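Local coordinates for protein (R)-specific enoyl-CoA hydratase (Pseudomonas aeruginosa, PDB 5CPG) that catalyses the (R)-specific hydration of trans-2-enoyl-CoA to (R)-3-hydroxyacyl-CoA, as a MaoC-family hydratase with a hotdog fold, at residues A[1-11]-A[137-146]; A[21-29]-A[92-100]. All coordinates share one frame; numbering follows the deposited sequence.

In the fold
The chain begins inside contact 1, where residues 1-11 lie along residues 137-146 and so close a loop of 125 residues. Strand 16-22 follows, and its end, with the start of helix 25-35, meets residues 92-100 in contact 2. Both segments of contact 2 fall between residues 11 and 137, so its shorter loop, which includes the central helix 62-73 and strand 81-89, is contained in the longer one without crossing. Contact 2 ties strand 16-22, outermost in the five-stranded sheet within this chain, to strand 98-109; contact 1 fastens the N terminus to the tail leaving strand 127-136. Their centres are 29 Å apart, on opposite sides of the chain's centre.

Contact 1: residues A[1-11]-A[137-146]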
# COMPACT_ATOMS: atom_id res chain seq x y z
N SER A 1 -17.19 -17.60 -9.34
CA SER A 1 -16.71 -18.63 -8.43
C SER A 1 -16.61 -18.10 -7.00
O SER A 1 -16.76 -16.90 -6.74
CB SER A 1 -15.33 -19.15 -8.87
OG SER A 1 -15.31 -19.41 -10.26
N GLN A 2 -16.37 -19.01 -6.07
CA GLN A 2 -16.08 -18.64 -4.70
C GLN A 2 -14.62 -18.90 -4.37
O GLN A 2 -13.99 -19.79 -4.95
CB GLN A 2 -16.97 -19.41 -3.75
CG GLN A 2 -18.30 -18.77 -3.54
CD GLN A 2 -18.94 -19.33 -2.32
OE1 GLN A 2 -18.53 -20.38 -1.84
NE2 GLN A 2 -19.93 -18.62 -1.77
N VAL A 3 -14.09 -18.10 -3.45
CA VAL A 3 -12.72 -18.26 -3.00
C VAL A 3 -12.69 -19.00 -1.66
O VAL A 3 -13.38 -18.60 -0.73
CB VAL A 3 -12.03 -16.88 -2.86
CG1 VAL A 3 -10.61 -17.04 -2.31
CG2 VAL A 3 -12.00 -16.21 -4.22
N GLN A 4 -11.91 -20.09 -1.59
CA GLN A 4 -11.78 -20.84 -0.34
C GLN A 4 -10.48 -20.47 0.34
O GLN A 4 -9.45 -20.30 -0.33
CB GLN A 4 -11.81 -22.36 -0.57
CG GLN A 4 -13.16 -22.87 -1.06
CD GLN A 4 -13.26 -24.40 -1.04
OE1 GLN A 4 -12.34 -25.09 -0.61
NE2 GLN A 4 -14.40 -24.92 -1.50
N ASN A 5 -10.52 -20.33 1.67
CA ASN A 5 -9.27 -20.05 2.38
C ASN A 5 -8.51 -21.32 2.70
O ASN A 5 -8.94 -22.44 2.39
CB ASN A 5 -9.53 -19.25 3.65
CG ASN A 5 -10.33 -20.00 4.70
OD1 ASN A 5 -10.71 -21.16 4.52
ND2 ASN A 5 -10.58 -19.34 5.82
N ILE A 6 -7.33 -21.12 3.25
CA ILE A 6 -6.50 -22.18 3.81
C ILE A 6 -6.29 -21.86 5.30
O ILE A 6 -5.45 -21.01 5.66
CB ILE A 6 -5.15 -22.29 3.09
CG1 ILE A 6 -5.32 -22.29 1.57
CG2 ILE A 6 -4.34 -23.51 3.59
CD1 ILE A 6 -6.11 -23.46 1.03
N PRO A 7 -7.05 -22.52 6.18
CA PRO A 7 -6.98 -22.25 7.62
C PRO A 7 -5.64 -22.65 8.20
O PRO A 7 -4.89 -23.38 7.57
CB PRO A 7 -8.10 -23.14 8.21
CG PRO A 7 -8.95 -23.52 7.04
CD PRO A 7 -8.03 -23.58 5.87
N TYR A 8 -5.37 -22.14 9.41
CA TYR A 8 -4.10 -22.36 10.08
C TYR A 8 -3.66 -23.84 10.12
O TYR A 8 -2.51 -24.14 9.83
CB TYR A 8 -4.19 -21.81 11.50
CG TYR A 8 -2.92 -21.87 12.32
CD1 TYR A 8 -1.92 -20.91 12.18
CD2 TYR A 8 -2.73 -22.88 13.25
CE1 TYR A 8 -0.76 -20.95 12.96
CE2 TYR A 8 -1.58 -22.94 14.01
CZ TYR A 8 -0.61 -21.99 13.87
OH TYR A 8 0.52 -22.06 14.65
N ALA A 9 -4.58 -24.74 10.42
CA ALA A 9 -4.23 -26.16 10.53
C ALA A 9 -3.76 -26.74 9.20
O ALA A 9 -2.92 -27.63 9.18
CB ALA A 9 -5.41 -26.94 11.05
N GLU A 10 -4.29 -26.23 8.09
CA GLU A 10 -3.90 -26.74 6.78
C GLU A 10 -2.64 -26.09 6.24
O GLU A 10 -1.96 -26.64 5.39
CB GLU A 10 -5.05 -26.57 5.78
CG GLU A 10 -6.36 -27.13 6.29
CD GLU A 10 -7.52 -26.95 5.33
OE1 GLU A 10 -7.28 -26.72 4.12
OE2 GLU A 10 -8.68 -27.05 5.80
N LEU A 11 -2.31 -24.89 6.69
CA LEU A 11 -1.07 -24.26 6.24
C LEU A 11 0.15 -25.08 6.63
O LEU A 11 0.16 -25.65 7.71
CB LEU A 11 -0.94 -22.86 6.87
CG LEU A 11 -1.93 -21.85 6.33
CD1 LEU A 11 -1.82 -20.58 7.18
CD2 LEU A 11 -1.55 -21.56 4.91
N ALA A 137 -3.81 -16.29 10.82
CA ALA A 137 -4.49 -17.05 9.78
C ALA A 137 -5.87 -17.44 10.28
O ALA A 137 -6.11 -17.43 11.49
CB ALA A 137 -3.66 -18.31 9.41
N PRO A 138 -6.77 -17.78 9.36
CA PRO A 138 -8.15 -18.11 9.73
C PRO A 138 -8.18 -19.39 10.54
O PRO A 138 -7.41 -20.29 10.24
CB PRO A 138 -8.85 -18.32 8.38
CG PRO A 138 -7.97 -17.69 7.37
CD PRO A 138 -6.57 -17.80 7.90
N GLU A 139 -9.02 -19.45 11.57
CA GLU A 139 -9.20 -20.67 12.36
C GLU A 139 -10.02 -21.70 11.60
O GLU A 139 -9.70 -22.88 11.63
CB GLU A 139 -9.85 -20.34 13.70
CG GLU A 139 -10.15 -21.56 14.58
CD GLU A 139 -8.90 -22.20 15.18
OE1 GLU A 139 -8.40 -21.69 16.21
OE2 GLU A 139 -8.44 -23.23 14.65
N GLU A 140 -11.06 -21.27 10.90
CA GLU A 140 -12.00 -22.21 10.27
C GLU A 140 -12.02 -22.10 8.75
O GLU A 140 -11.65 -21.06 8.17
CB GLU A 140 -13.41 -22.00 10.81
CG GLU A 140 -14.06 -20.71 10.31
CD GLU A 140 -13.59 -19.45 11.04
OE1 GLU A 140 -12.68 -19.55 11.90
OE2 GLU A 140 -14.12 -18.36 10.74
N LYS A 141 -12.42 -23.18 8.10
CA LYS A 141 -12.48 -23.22 6.65
C LYS A 141 -13.59 -22.31 6.19
O LYS A 141 -14.64 -22.21 6.84
CB LYS A 141 -12.70 -24.64 6.15
CG LYS A 141 -12.55 -24.83 4.65
CD LYS A 141 -11.11 -24.67 4.19
CE LYS A 141 -10.92 -25.08 2.74
NZ LYS A 141 -9.46 -25.10 2.38
N LEU A 142 -13.36 -21.63 5.07
CA LEU A 142 -14.24 -20.57 4.62
C LEU A 142 -14.33 -20.53 3.12
O LEU A 142 -13.34 -20.78 2.42
CB LEU A 142 -13.76 -19.23 5.13
CG LEU A 142 -14.37 -18.68 6.39
CD1 LEU A 142 -13.49 -17.56 6.90
CD2 LEU A 142 -15.75 -18.17 6.04
N SER A 143 -15.52 -20.24 2.62
CA SER A 143 -15.75 -20.04 1.20
C SER A 143 -16.53 -18.72 1.05
O SER A 143 -17.57 -18.52 1.67
CB SER A 143 -16.50 -21.23 0.59
OG SER A 143 -16.25 -21.35 -0.80
N VAL A 144 -15.99 -17.80 0.27
CA VAL A 144 -16.54 -16.46 0.25
C VAL A 144 -16.65 -15.97 -1.19
O VAL A 144 -15.76 -16.20 -1.99
CB VAL A 144 -15.64 -15.49 1.07
CG1 VAL A 144 -16.13 -14.05 0.96
CG2 VAL A 144 -15.57 -15.94 2.53
N GLU A 145 -17.77 -15.35 -1.53
CA GLU A 145 -17.91 -14.72 -2.83
C GLU A 145 -17.27 -13.34 -2.72
O GLU A 145 -17.70 -12.54 -1.89
CB GLU A 145 -19.38 -14.61 -3.25
CG GLU A 145 -19.61 -14.04 -4.64
CD GLU A 145 -19.27 -15.04 -5.74
OE1 GLU A 145 -19.32 -16.25 -5.45
OE2 GLU A 145 -18.95 -14.63 -6.87
N LEU A 146 -16.23 -13.08 -3.51
CA LEU A 146 -15.67 -11.73 -3.55
C LEU A 146 -16.67 -10.75 -4.17
O LEU A 146 -17.44 -11.11 -5.05
CB LEU A 146 -14.34 -11.72 -4.32
CG LEU A 146 -13.12 -12.51 -3.80
CD1 LEU A 146 -11.87 -12.24 -4.63
CD2 LEU A 146 -12.83 -12.30 -2.31
O HOH W 1 -15.59 -14.87 -5.73
O HOH W 2 -7.22 -23.88 11.71
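The side-chain amide of Asn5 fills a narrow hollow between Pro138 and Leu142, with ND2 3.3 Å from Pro138 CB. Its CG takes the position between the backbone N and the carbonyl carbon (chi1 65°), which turns the amide toward residues 138-142. From there ND2 donates to Glu140 O, which lies close to the amide plane, while OD1 receives Leu142 N at 2.7 Å from above the plane. The next bump is the Pro7 ring: CG rests 3.6 Å from Lys141 CA, and the lysine chain crosses the ring near CD. Turned about its CB-CG bond (chi2 69°), Lys141 then brings NZ to Asn5 O at 2.7 Å and to the Glu10 carboxylate, a salt bridge on its syn side. Farther on, Ala137 CB sits in the notch formed by Tyr8 CB and Leu11 CD1 (3.7 Å from the latter), close to the edge of the tyrosine ring.

At the other end, Val3 and Val144 form the hydrogen-bonded pair of a short antiparallel ladder. Val3 CG2 abuts Leu146, and Val144 and Leu146 reach Pro40 and Arg38 of the second subunit. Across Gln4 and Ser143, Ser143 OG donates to Gln2 OE1 at 2.7 Å.

Chemically, buried Asn5 extends the ladder twice over: Asn5 N donates to Leu142 O (3.0 Å), and its amide, also bonded to Pro78 O, supplements this pairing through Glu140 O and Leu142 N.

Contact 2: residues A[21-29]-A[92-100]; sequences SSIAERDLQ and PVKLGDDLK
The carboxylate of Asp98 brings OD1 to 3.1 Å from Ser22 CB, in a non-hydrogen-bonded antiparallel pair. A second carboxylate, that of Asp97, turns a face to its own turn: Lys94 N approaches OD2 from above the plane, 60° out of it, at 2.7 Å, while OD1 takes a bond from Gln123. A third, on Asp27, offers the anti lone pair of OD2 to Ala24 N, bracing the residue at the N-cap of helix 25-35.

The peptide planes carry the pairing itself. Ser21 and Leu99 exchange two backbone bonds, Leu99 N to Ser21 O being 2.8 Å and close to straight. Two residues on, Ile23 N donates to Asp97 O, and Ile23 O accepts from Gly96 N at 2.9 Å, so that a single residue spans two consecutive partners where the type II turn from Lys94 to Asp97 leads into strand 98-109. Gly96 takes the third position with a positive phi of 88°, where a side chain would press on the preceding carbonyl.

Ile23 buries the largest area. Its CG1 lies anti to the carbonyl carbon (chi1 -51°), and the Ile23 and Val93 side chains cross at about a right angle, CG1 meeting CG1; beyond it, Ile23 CD1 is 3.7 Å from Leu99 CD1. Leu95 sends CD1 over the start of the helix, 3.5 Å from Glu25 N and near Leu28 CD2.

Beneath them runs helix 62-73, touching Ser21, Ile23 and Leu99 through Leu62, Ser63 and Leu66. An antiparallel sheet curled over a long central helix is the hallmark of the hotdog fold, and the contact marks where strand 16-22, the first of the five-stranded sheet, hands over to helix 25-35.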
# COMPACT_ATOMS: atom_id res chain seq x y z
N SER A 21 -0.16 -9.45 -11.64
CA SER A 21 -0.86 -8.24 -12.02
C SER A 21 -0.07 -7.50 -13.09
O SER A 21 1.14 -7.39 -13.03
CB SER A 21 -1.08 -7.33 -10.82
OG SER A 21 -1.81 -6.17 -11.19
N SER A 22 -0.77 -6.98 -14.10
CA SER A 22 -0.08 -6.19 -15.09
C SER A 22 -0.02 -4.75 -14.60
O SER A 22 -0.90 -4.32 -13.90
CB SER A 22 -0.81 -6.27 -16.42
OG SER A 22 -2.17 -5.91 -16.21
N ILE A 23 1.03 -4.02 -14.96
CA ILE A 23 1.14 -2.61 -14.59
C ILE A 23 0.71 -1.71 -15.75
O ILE A 23 1.50 -1.33 -16.61
CB ILE A 23 2.57 -2.24 -14.17
CG1 ILE A 23 3.06 -3.25 -13.12
CG2 ILE A 23 2.59 -0.84 -13.58
CD1 ILE A 23 2.19 -3.33 -11.92
N ALA A 24 -0.56 -1.35 -15.74
CA ALA A 24 -1.12 -0.59 -16.84
C ALA A 24 -1.36 0.83 -16.39
O ALA A 24 -1.24 1.17 -15.21
CB ALA A 24 -2.44 -1.25 -17.30
N GLU A 25 -1.70 1.69 -17.32
CA GLU A 25 -1.92 3.09 -17.01
C GLU A 25 -2.97 3.23 -15.92
O GLU A 25 -2.90 4.07 -15.05
CB GLU A 25 -2.38 3.83 -18.28
CG GLU A 25 -2.68 5.29 -18.01
CD GLU A 25 -3.13 6.08 -19.22
OE1 GLU A 25 -4.07 5.62 -19.89
OE2 GLU A 25 -2.55 7.17 -19.46
N ARG A 26 -3.97 2.39 -15.98
CA ARG A 26 -5.10 2.50 -15.09
C ARG A 26 -4.68 2.19 -13.65
O ARG A 26 -5.21 2.77 -12.72
CB ARG A 26 -6.17 1.54 -15.58
CG ARG A 26 -7.54 1.83 -15.21
CD ARG A 26 -8.42 0.94 -16.05
NE ARG A 26 -9.46 0.44 -15.18
CZ ARG A 26 -10.66 0.99 -15.07
NH1 ARG A 26 -10.98 2.05 -15.80
NH2 ARG A 26 -11.53 0.48 -14.22
N ASP A 27 -3.70 1.30 -13.50
CA ASP A 27 -3.17 0.98 -12.16
C ASP A 27 -2.46 2.18 -11.55
O ASP A 27 -2.62 2.47 -10.37
CB ASP A 27 -2.25 -0.20 -12.25
CG ASP A 27 -2.98 -1.41 -12.80
OD1 ASP A 27 -3.85 -1.91 -12.09
OD2 ASP A 27 -2.75 -1.81 -13.94
N LEU A 28 -1.71 2.89 -12.38
CA LEU A 28 -1.00 4.09 -11.92
C LEU A 28 -2.02 5.11 -11.52
O LEU A 28 -1.88 5.76 -10.49
CB LEU A 28 -0.06 4.63 -13.03
CG LEU A 28 1.39 4.11 -13.08
CD1 LEU A 28 1.45 2.63 -12.76
CD2 LEU A 28 2.03 4.44 -14.44
N GLN A 29 -3.07 5.28 -12.33
CA GLN A 29 -4.07 6.29 -12.03
C GLN A 29 -4.89 5.93 -10.78
O GLN A 29 -5.14 6.78 -9.95
CB GLN A 29 -4.99 6.49 -13.21
CG GLN A 29 -4.29 7.10 -14.39
CD GLN A 29 -5.11 7.00 -15.65
OE1 GLN A 29 -5.86 6.04 -15.84
NE2 GLN A 29 -4.93 7.97 -16.53
N PRO A 92 12.80 -0.34 -9.34
CA PRO A 92 11.59 0.34 -9.79
C PRO A 92 10.71 -0.53 -10.69
O PRO A 92 11.16 -1.51 -11.30
CB PRO A 92 12.13 1.53 -10.58
CG PRO A 92 13.45 1.06 -11.05
CD PRO A 92 14.01 0.20 -10.00
N VAL A 93 9.45 -0.16 -10.76
CA VAL A 93 8.49 -0.84 -11.60
C VAL A 93 8.01 0.16 -12.63
O VAL A 93 7.62 1.29 -12.26
CB VAL A 93 7.31 -1.36 -10.79
CG1 VAL A 93 6.25 -2.04 -11.70
CG2 VAL A 93 7.82 -2.34 -9.69
N LYS A 94 8.03 -0.22 -13.91
CA LYS A 94 7.73 0.76 -14.96
C LYS A 94 6.39 0.44 -15.59
O LYS A 94 5.90 -0.69 -15.48
CB LYS A 94 8.85 0.77 -16.01
CG LYS A 94 10.22 1.12 -15.40
CD LYS A 94 11.35 1.09 -16.41
CE LYS A 94 11.54 -0.30 -16.99
NZ LYS A 94 12.91 -0.51 -17.56
N LEU A 95 5.78 1.45 -16.19
CA LEU A 95 4.59 1.24 -16.99
C LEU A 95 4.83 0.13 -17.99
O LEU A 95 5.86 0.12 -18.67
CB LEU A 95 4.22 2.53 -17.72
CG LEU A 95 2.98 2.49 -18.61
CD1 LEU A 95 1.74 2.20 -17.77
CD2 LEU A 95 2.87 3.85 -19.32
N GLY A 96 3.92 -0.84 -18.06
CA GLY A 96 4.14 -1.96 -18.96
C GLY A 96 4.91 -3.15 -18.42
O GLY A 96 5.17 -4.12 -19.14
N ASP A 97 5.31 -3.11 -17.15
CA ASP A 97 5.87 -4.29 -16.50
C ASP A 97 4.75 -5.22 -16.09
O ASP A 97 3.59 -4.81 -16.07
CB ASP A 97 6.70 -3.87 -15.27
CG ASP A 97 8.02 -3.26 -15.63
OD1 ASP A 97 8.42 -3.30 -16.80
OD2 ASP A 97 8.71 -2.73 -14.74
N ASP A 98 5.06 -6.49 -15.76
CA ASP A 98 4.07 -7.41 -15.19
C ASP A 98 4.67 -7.93 -13.91
O ASP A 98 5.82 -8.32 -13.91
CB ASP A 98 3.77 -8.60 -16.11
CG ASP A 98 2.89 -8.23 -17.28
OD1 ASP A 98 1.66 -8.09 -17.07
OD2 ASP A 98 3.42 -8.13 -18.40
N LEU A 99 3.89 -7.94 -12.84
CA LEU A 99 4.47 -8.36 -11.56
C LEU A 99 3.87 -9.67 -11.11
O LEU A 99 2.71 -9.96 -11.32
CB LEU A 99 4.22 -7.29 -10.48
CG LEU A 99 4.78 -5.93 -10.80
CD1 LEU A 99 4.50 -4.99 -9.61
CD2 LEU A 99 6.27 -6.01 -11.08
N LYS A 100 4.70 -10.46 -10.43
CA LYS A 100 4.25 -11.67 -9.79
C LYS A 100 4.58 -11.61 -8.31
O LYS A 100 5.76 -11.45 -7.95
CB LYS A 100 4.92 -12.90 -10.43
CG LYS A 100 4.63 -14.20 -9.71
CD LYS A 100 5.42 -15.33 -10.34
CE LYS A 100 6.91 -14.94 -10.47
NZ LYS A 100 7.79 -16.00 -11.09